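Local coordinates for Oxidored_FMN domain-containing protein ([Pseudomonas] geniculata N1, PDB 6L6J) that probably oxidises the amine 6-hydroxypseudooxynicotine, as an amine oxidase carrying FMN, a [4Fe-4S] cluster and ADP, at residues 273-278 / 296-301; 523-527 / 584-588; 621-627 / 641-647. All blocks are in the same frame, centred on the assembly; numbering follows the deposited sequence.

Contact 1 (273-278 / 296-301); sequences FEEGQQ and VGRFTS. With FMN (flavin mononucleotide), chain B.
This is a loop-to-loop contact at the C-terminal end of a TIM barrel, where residues 296-301, leaving barrel strand 293-296, meet 273-278, a loop between helices 263-266 and 279-282. The backbones touch at two glycines, with Gly276 CA 3.8 Å from Gly297 CA. Gly276 N donates to Gly297 O (2.8 Å, 167°), and Glu275 CA adds a CA-H...O contact to the same Gly297 O at 3.2 Å. Both glycines are explicable: a CB on Gly297 would lie 2.6 Å from Gly276 CA, a clash, while Gly276 has positive phi (50/43) and its CB would crowd Phe299 CE1. Glu275 (chi1 m, chi2 t) reaches across to the residues leading into helix 302-310, its OE1 accepting from Thr300 N (3.1 Å, 169°) and, weakly, from Ser301 N (3.3 Å). Arg298, itself at phi/psi 47/46, runs back along the loop. Its NH1 forms a salt bridge with Glu274 OE1 (3.3 Å), a carboxylate also paired with Arg441 through OE2, and its NH2 gives a weak hydrogen bond to Phe273 O (2.8 Å). The same loop serves the cofactor: Arg298 N donates weakly to FMN O1P (2.9 Å), and Val296 CB lies 3.3 Å from FMN O5'. Such a phosphate site, built of backbone after the seventh strand, is characteristic of FMN-binding TIM barrels. Around it, Gln278 NE2 bonds Asp266 in helix 263-266 and its side chain touches strand 255-261, Phe299 packs on Met305 and Gln308, and Ser301 is the N-cap of helix 302-310.

Contact 2 (523-527 / 584-588); sequences VIVYD and GTAIA
Tyr526, Ile587 and, far less, Ala586 account for most of the 194 Å² buried here, between strand 523-527 and strand 585-588. The strands belong to different sheets: their axes approach to 8.6 Å at a signed crossing angle of -111°, and the nearest CA atoms, of Tyr526 and Ile587, are 8.0 Å apart, too far for strand pairing. Side chains therefore bridge the gap. Tyr526 (chi1 t, chi2 50°) and Ile587 (chi1 m, chi2 t) both direct their CA-to-CB bonds toward the opposing strand. The isoleucine methyl CD1 sits over one ring face, 3.7 Å from the Tyr526 centroid and 23° off its normal, a CH-pi contact in which CD1 comes within 3.4 Å of Tyr526 CG. Ile524 CG2 approaches the same Ile587 CD1 at 4.4 Å. At the far end of the ring, Tyr526 OH lies 3.3 Å from Ala586 CA and accepts a weak hydrogen bond from Ile587 N (3.2 Å, 159°), while its stronger polar partner is His494. Thr585 O stands at the ring edge, 3.8 Å from Tyr526 CE1. Strand 522-527 runs between 547-552 and 612-621, parallel to both, so the arrangement is that of a Rossmann-like alpha/beta sheet crossed on one side by an edge strand of a three-stranded antiparallel sheet.

Contact 3 (621-627 / 641-647); sequences SEDELYH and VERIGDC. With ADP (adenosine-5'-diphosphate), chain D.
Ser621, where strand 612-621 ends, makes the closest backbone approach, its CA 4.6 Å from Cys647 CA; its OG (chi1 m) donates to Asp646 O at 2.7 Å. Next, Glu622 O lies 3.6 Å from Cys647 CB. Asp623 (chi1 p), the N-cap residue of helix 624-632, makes no capping bond with its side chain; its OD2 forms only a long salt bridge to Arg643 NH2 (3.8 Å), out of the guanidinium plane and so purely electrostatic. In the first turn of the helix, Tyr626 (chi1 t, chi2 79°) is turned toward strand 641-643: Val641 CG1 packs 4.1 Å from Tyr626 CD1, and the Arg643 side chain (chi1 p, chi2 t) lies over one ring face. His627 NE2 lies 3.0 Å from Arg643 NH1. Beyond the strand, Gly645 has positive phi (81/-149), and a CB there would clash with ADP O3B (2.5 Å); Asp646 N donates to ADP O3B (2.9 Å, 155°), and Asp646 OD2 pairs with Arg426. This Gly-Asp pair at the diphosphate is consistent with the second nucleotide-binding motif of two-dinucleotide-binding-domain flavoproteins, here meeting ADP in a Rossmann-like domain.

In the fold
The three contacts follow one another along the chain and never touch, their centres lying 31 to 38 Å apart. Contact 2 is the buried one, contact 1 is partly buried and contact 3 lies at the surface. No element is common to all, but strand 612-621, neighbour of 522-527 in the sheet of contact 2, ends at Ser621 of contact 3 and so ties those two regions together. The chemistry follows the setting. Contact 1 joins two loops by mainly polar bonds; contact 3 sets a helix start against a strand and its following loop, mixing polar and apolar contacts. Each presents a backbone amide to a phosphate, weakly to FMN in contact 1, to ADP in contact 3. Contact 2, remote from the annotated sites, relies chiefly on aromatic and aliphatic packing.

Contact 1 (273-278 / 296-301)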
# COMPACT_ATOMS: atom_id res chain seq x y z
N PHE A 273 -6.98 7.00 -8.25
CA PHE A 273 -8.29 6.31 -8.08
C PHE A 273 -8.99 6.87 -6.84
O PHE A 273 -8.28 7.44 -6.05
CB PHE A 273 -8.04 4.80 -8.05
CG PHE A 273 -7.31 4.27 -9.26
CD1 PHE A 273 -5.94 4.42 -9.38
CD2 PHE A 273 -7.99 3.60 -10.28
CE1 PHE A 273 -5.25 3.92 -10.49
CE2 PHE A 273 -7.31 3.11 -11.39
CZ PHE A 273 -5.94 3.27 -11.49
N GLU A 274 -10.32 6.76 -6.74
CA GLU A 274 -11.08 6.92 -5.45
C GLU A 274 -11.91 5.66 -5.20
O GLU A 274 -11.79 4.70 -5.99
CB GLU A 274 -11.93 8.21 -5.45
CG GLU A 274 -12.30 8.77 -4.04
CD GLU A 274 -11.21 9.15 -3.02
OE1 GLU A 274 -10.01 8.91 -3.29
OE2 GLU A 274 -11.54 9.68 -1.97
N GLU A 275 -12.68 5.65 -4.11
CA GLU A 275 -13.47 4.48 -3.63
C GLU A 275 -14.31 3.85 -4.74
O GLU A 275 -14.88 4.56 -5.54
CB GLU A 275 -14.43 4.89 -2.53
CG GLU A 275 -13.78 4.98 -1.18
CD GLU A 275 -14.81 4.97 -0.07
OE1 GLU A 275 -15.35 3.85 0.26
OE2 GLU A 275 -15.09 6.09 0.42
N GLY A 276 -14.42 2.53 -4.71
CA GLY A 276 -15.31 1.75 -5.58
C GLY A 276 -15.14 2.14 -7.03
O GLY A 276 -16.15 2.27 -7.69
N GLN A 277 -13.88 2.32 -7.46
CA GLN A 277 -13.50 2.63 -8.87
C GLN A 277 -13.70 1.39 -9.74
O GLN A 277 -13.83 1.55 -10.98
CB GLN A 277 -12.06 3.17 -8.95
CG GLN A 277 -10.98 2.18 -8.48
CD GLN A 277 -10.39 1.25 -9.53
OE1 GLN A 277 -10.74 1.33 -10.73
NE2 GLN A 277 -9.49 0.36 -9.08
N GLN A 278 -13.76 0.19 -9.14
CA GLN A 278 -13.83 -1.10 -9.88
C GLN A 278 -15.29 -1.41 -10.22
O GLN A 278 -15.52 -2.34 -11.03
CB GLN A 278 -13.25 -2.26 -9.09
CG GLN A 278 -11.82 -2.03 -8.60
CD GLN A 278 -11.07 -3.33 -8.44
OE1 GLN A 278 -11.62 -4.42 -8.61
NE2 GLN A 278 -9.79 -3.25 -8.11
N VAL A 296 -13.57 -5.38 -4.38
CA VAL A 296 -12.73 -4.42 -3.61
C VAL A 296 -12.89 -3.04 -4.25
O VAL A 296 -13.21 -2.96 -5.44
CB VAL A 296 -11.26 -4.91 -3.57
CG1 VAL A 296 -11.13 -6.24 -2.82
CG2 VAL A 296 -10.67 -5.04 -4.97
N GLY A 297 -12.70 -1.98 -3.46
CA GLY A 297 -12.73 -0.60 -3.96
C GLY A 297 -12.15 0.37 -2.97
O GLY A 297 -12.65 1.48 -2.83
N ARG A 298 -11.11 -0.03 -2.27
CA ARG A 298 -10.52 0.77 -1.16
C ARG A 298 -11.65 1.26 -0.25
O ARG A 298 -11.64 2.45 0.13
CB ARG A 298 -9.68 1.93 -1.72
CG ARG A 298 -8.47 2.26 -0.86
CD ARG A 298 -8.15 3.74 -0.79
NE ARG A 298 -8.04 4.33 -2.12
CZ ARG A 298 -8.45 5.55 -2.45
NH1 ARG A 298 -8.94 6.36 -1.54
NH2 ARG A 298 -8.34 5.95 -3.70
N PHE A 299 -12.58 0.36 0.09
CA PHE A 299 -13.83 0.70 0.81
C PHE A 299 -13.48 1.19 2.22
O PHE A 299 -12.81 0.46 2.95
CB PHE A 299 -14.80 -0.48 0.77
CG PHE A 299 -15.33 -0.82 -0.60
CD1 PHE A 299 -15.97 0.14 -1.39
CD2 PHE A 299 -15.26 -2.12 -1.09
CE1 PHE A 299 -16.49 -0.20 -2.63
CE2 PHE A 299 -15.80 -2.46 -2.32
CZ PHE A 299 -16.41 -1.50 -3.09
N THR A 300 -13.92 2.40 2.55
CA THR A 300 -13.65 3.11 3.83
C THR A 300 -14.93 3.73 4.41
O THR A 300 -15.02 3.80 5.65
CB THR A 300 -12.61 4.22 3.63
OG1 THR A 300 -11.65 3.74 2.69
CG2 THR A 300 -11.96 4.63 4.93
N SER A 301 -15.81 4.24 3.54
CA SER A 301 -17.15 4.79 3.87
C SER A 301 -18.12 3.65 4.14
O SER A 301 -18.42 2.85 3.25
CB SER A 301 -17.69 5.68 2.77
OG SER A 301 -19.02 6.13 3.07
N1 FMN B . -3.85 -9.67 -4.28
C2 FMN B . -3.66 -11.01 -4.48
O2 FMN B . -4.49 -11.61 -5.17
N3 FMN B . -2.65 -11.73 -3.96
C4 FMN B . -1.73 -11.15 -3.17
O4 FMN B . -0.81 -11.81 -2.70
C4A FMN B . -1.84 -9.69 -2.91
N5 FMN B . -0.94 -9.04 -2.13
C5A FMN B . -1.12 -7.73 -1.86
C6 FMN B . -0.24 -7.07 -1.00
C7 FMN B . -0.45 -5.74 -0.72
C7M FMN B . 0.53 -5.05 0.15
C8 FMN B . -1.60 -5.01 -1.28
C8M FMN B . -1.82 -3.55 -1.01
C9 FMN B . -2.47 -5.64 -2.12
C9A FMN B . -2.30 -6.98 -2.44
N10 FMN B . -3.21 -7.65 -3.27
C10 FMN B . -2.99 -8.99 -3.51
C1' FMN B . -4.40 -6.98 -3.87
C2' FMN B . -5.53 -6.89 -2.86
O2' FMN B . -5.97 -8.21 -2.61
C3' FMN B . -6.69 -6.08 -3.36
O3' FMN B . -7.27 -6.75 -4.48
C4' FMN B . -6.34 -4.64 -3.76
O4' FMN B . -5.46 -4.06 -2.77
C5' FMN B . -7.59 -3.80 -3.95
O5' FMN B . -8.29 -3.75 -2.72
P FMN B . -8.06 -2.51 -1.70
O1P FMN B . -8.55 -1.28 -2.43
O2P FMN B . -8.90 -2.92 -0.53
O3P FMN B . -6.57 -2.50 -1.40

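Contact 2 (523-527 / 584-588)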
# COMPACT_ATOMS: atom_id res chain seq x y z
N VAL A 523 9.54 25.66 -17.60
CA VAL A 523 10.13 25.36 -16.27
C VAL A 523 10.65 23.92 -16.29
O VAL A 523 9.93 23.00 -16.80
CB VAL A 523 9.13 25.62 -15.12
CG1 VAL A 523 7.78 25.00 -15.40
CG2 VAL A 523 9.66 25.13 -13.79
N ILE A 524 11.88 23.75 -15.80
CA ILE A 524 12.54 22.44 -15.56
C ILE A 524 12.37 22.06 -14.09
O ILE A 524 12.77 22.87 -13.20
CB ILE A 524 14.02 22.46 -15.97
CG1 ILE A 524 14.17 22.32 -17.49
CG2 ILE A 524 14.78 21.38 -15.22
CD1 ILE A 524 15.57 22.56 -18.00
N VAL A 525 11.78 20.89 -13.84
CA VAL A 525 11.71 20.28 -12.48
C VAL A 525 12.74 19.17 -12.48
O VAL A 525 12.64 18.30 -13.34
CB VAL A 525 10.31 19.75 -12.13
CG1 VAL A 525 10.22 19.31 -10.68
CG2 VAL A 525 9.24 20.79 -12.41
N TYR A 526 13.74 19.30 -11.61
CA TYR A 526 14.89 18.36 -11.49
C TYR A 526 14.63 17.47 -10.28
O TYR A 526 14.49 18.02 -9.16
CB TYR A 526 16.20 19.14 -11.41
CG TYR A 526 17.46 18.32 -11.48
CD1 TYR A 526 17.65 17.36 -12.47
CD2 TYR A 526 18.49 18.54 -10.58
CE1 TYR A 526 18.84 16.64 -12.54
CE2 TYR A 526 19.68 17.84 -10.65
CZ TYR A 526 19.85 16.88 -11.62
OH TYR A 526 21.02 16.18 -11.66
N ASP A 527 14.48 16.17 -10.53
CA ASP A 527 14.13 15.15 -9.52
C ASP A 527 15.39 14.34 -9.17
O ASP A 527 15.80 13.52 -10.00
CB ASP A 527 13.00 14.26 -10.03
CG ASP A 527 12.53 13.27 -8.99
OD1 ASP A 527 12.87 13.49 -7.80
OD2 ASP A 527 11.83 12.29 -9.39
N GLY A 584 17.93 9.65 -17.24
CA GLY A 584 19.40 9.43 -17.20
C GLY A 584 20.17 10.70 -17.52
O GLY A 584 21.19 10.59 -18.23
N THR A 585 19.73 11.84 -16.99
CA THR A 585 20.25 13.19 -17.30
C THR A 585 20.45 13.97 -16.01
O THR A 585 19.52 14.04 -15.19
CB THR A 585 19.33 13.96 -18.27
OG1 THR A 585 19.27 13.30 -19.53
CG2 THR A 585 19.81 15.36 -18.56
N ALA A 586 21.64 14.57 -15.85
CA ALA A 586 21.99 15.45 -14.71
C ALA A 586 22.14 16.90 -15.21
O ALA A 586 22.47 17.12 -16.40
CB ALA A 586 23.25 14.95 -14.06
N ILE A 587 21.95 17.84 -14.29
CA ILE A 587 22.20 19.29 -14.51
C ILE A 587 23.67 19.60 -14.18
O ILE A 587 24.08 19.38 -13.02
CB ILE A 587 21.22 20.11 -13.67
CG1 ILE A 587 19.80 19.97 -14.21
CG2 ILE A 587 21.66 21.57 -13.60
CD1 ILE A 587 18.77 20.78 -13.47
N ALA A 588 24.41 20.10 -15.17
CA ALA A 588 25.81 20.58 -15.03
C ALA A 588 25.79 21.95 -14.35
O ALA A 588 26.61 22.19 -13.42
CB ALA A 588 26.51 20.65 -16.36

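Contact 3 (621-627 / 641-647)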
# COMPACT_ATOMS: atom_id res chain seq x y z
N SER A 621 17.02 18.88 8.05
CA SER A 621 16.27 18.84 9.33
C SER A 621 16.30 20.23 10.01
O SER A 621 17.35 20.87 10.00
CB SER A 621 16.81 17.76 10.21
OG SER A 621 16.59 16.48 9.64
N GLU A 622 15.15 20.67 10.54
CA GLU A 622 15.05 21.79 11.50
C GLU A 622 15.30 21.24 12.90
O GLU A 622 14.35 20.77 13.51
CB GLU A 622 13.68 22.46 11.40
CG GLU A 622 13.51 23.29 10.14
CD GLU A 622 14.34 24.57 10.09
OE1 GLU A 622 14.85 24.99 11.17
OE2 GLU A 622 14.50 25.12 8.99
N ASP A 623 16.55 21.24 13.36
CA ASP A 623 16.95 20.56 14.62
C ASP A 623 17.66 21.54 15.56
O ASP A 623 18.20 21.06 16.57
CB ASP A 623 17.79 19.31 14.33
CG ASP A 623 19.10 19.55 13.61
OD1 ASP A 623 19.48 20.73 13.46
OD2 ASP A 623 19.75 18.54 13.20
N GLU A 624 17.67 22.84 15.27
CA GLU A 624 18.38 23.82 16.14
C GLU A 624 17.86 23.68 17.58
O GLU A 624 18.67 23.42 18.49
CB GLU A 624 18.20 25.25 15.64
CG GLU A 624 19.13 26.24 16.33
CD GLU A 624 18.92 27.71 16.00
OE1 GLU A 624 19.92 28.38 15.64
OE2 GLU A 624 17.76 28.20 16.12
N LEU A 625 16.56 23.84 17.76
CA LEU A 625 15.91 23.90 19.09
C LEU A 625 16.27 22.64 19.87
O LEU A 625 16.54 22.76 21.08
CB LEU A 625 14.39 24.06 18.93
CG LEU A 625 13.56 23.79 20.18
CD1 LEU A 625 13.80 24.84 21.27
CD2 LEU A 625 12.08 23.71 19.83
N TYR A 626 16.26 21.47 19.22
CA TYR A 626 16.58 20.18 19.88
C TYR A 626 18.01 20.20 20.45
O TYR A 626 18.24 19.57 21.50
CB TYR A 626 16.44 18.99 18.93
CG TYR A 626 17.13 17.74 19.44
CD1 TYR A 626 16.54 16.94 20.41
CD2 TYR A 626 18.40 17.41 19.01
CE1 TYR A 626 17.17 15.80 20.89
CE2 TYR A 626 19.06 16.28 19.49
CZ TYR A 626 18.44 15.47 20.43
OH TYR A 626 19.12 14.37 20.89
N HIS A 627 18.95 20.86 19.76
CA HIS A 627 20.38 20.95 20.17
C HIS A 627 20.52 21.98 21.29
O HIS A 627 21.26 21.70 22.25
CB HIS A 627 21.30 21.21 18.96
CG HIS A 627 21.49 20.00 18.10
ND1 HIS A 627 21.38 20.04 16.72
CD2 HIS A 627 21.73 18.71 18.41
CE1 HIS A 627 21.57 18.84 16.22
NE2 HIS A 627 21.79 18.00 17.24
N VAL A 641 14.78 14.70 27.05
CA VAL A 641 14.49 15.30 25.71
C VAL A 641 14.90 14.32 24.59
O VAL A 641 16.06 13.89 24.59
CB VAL A 641 15.22 16.64 25.52
CG1 VAL A 641 14.96 17.23 24.14
CG2 VAL A 641 14.83 17.64 26.60
N GLU A 642 13.99 14.03 23.66
CA GLU A 642 14.28 13.22 22.44
C GLU A 642 13.74 13.97 21.20
O GLU A 642 12.88 14.85 21.38
CB GLU A 642 13.73 11.81 22.60
CG GLU A 642 12.29 11.65 22.16
CD GLU A 642 11.73 10.24 22.35
OE1 GLU A 642 10.84 10.07 23.21
OE2 GLU A 642 12.19 9.32 21.62
N ARG A 643 14.29 13.67 20.02
CA ARG A 643 13.80 14.18 18.71
C ARG A 643 13.25 12.99 17.90
O ARG A 643 13.70 11.83 18.13
CB ARG A 643 14.91 14.97 18.01
CG ARG A 643 16.07 14.14 17.46
CD ARG A 643 17.36 14.92 17.23
NE ARG A 643 17.96 14.68 15.94
CZ ARG A 643 19.11 15.20 15.51
NH1 ARG A 643 19.85 15.96 16.28
NH2 ARG A 643 19.54 14.93 14.29
N ILE A 644 12.26 13.23 17.03
CA ILE A 644 11.57 12.18 16.21
C ILE A 644 11.11 12.76 14.88
O ILE A 644 10.85 13.97 14.81
CB ILE A 644 10.38 11.59 16.96
CG1 ILE A 644 9.45 12.68 17.47
CG2 ILE A 644 10.84 10.68 18.09
CD1 ILE A 644 8.01 12.22 17.61
N GLY A 645 11.04 11.92 13.85
CA GLY A 645 10.54 12.28 12.51
C GLY A 645 11.56 13.01 11.66
O GLY A 645 12.78 12.73 11.81
N ASP A 646 11.10 13.90 10.78
CA ASP A 646 11.94 14.55 9.75
C ASP A 646 13.02 15.38 10.45
O ASP A 646 14.11 15.55 9.88
CB ASP A 646 11.10 15.40 8.80
CG ASP A 646 10.13 14.62 7.93
OD1 ASP A 646 10.46 13.49 7.50
OD2 ASP A 646 9.05 15.14 7.71
N CYS A 647 12.73 15.87 11.65
CA CYS A 647 13.68 16.66 12.48
C CYS A 647 14.82 15.75 12.94
O CYS A 647 15.95 16.27 13.07
CB CYS A 647 12.91 17.42 13.56
SG CYS A 647 13.37 17.09 15.28
PB ADP D . 7.27 15.54 10.65
O1B ADP D . 6.08 15.54 11.57
O2B ADP D . 7.08 14.69 9.40
O3B ADP D . 8.56 15.23 11.38
PA ADP D . 6.54 18.25 9.83
O1A ADP D . 5.26 17.67 9.33
O2A ADP D . 7.30 19.17 8.95
O3A ADP D . 7.52 17.04 10.16
O5' ADP D . 6.29 18.90 11.29
C5' ADP D . 7.03 20.06 11.75
C4' ADP D . 6.07 21.06 12.36
O4' ADP D . 6.69 21.63 13.54
C3' ADP D . 5.71 22.26 11.46
O3' ADP D . 4.38 22.73 11.66
C2' ADP D . 6.74 23.30 11.93
O2' ADP D . 6.46 24.63 11.57
C1' ADP D . 6.63 23.04 13.43
N9 ADP D . 7.68 23.67 14.23
C8 ADP D . 9.01 23.82 13.91
N7 ADP D . 9.69 24.45 14.84
C5 ADP D . 8.75 24.75 15.82
C6 ADP D . 8.83 25.41 17.07
N6 ADP D . 9.96 25.91 17.57
N1 ADP D . 7.70 25.53 17.80
C2 ADP D . 6.57 25.02 17.31
N3 ADP D . 6.37 24.37 16.16
C4 ADP D . 7.51 24.27 15.46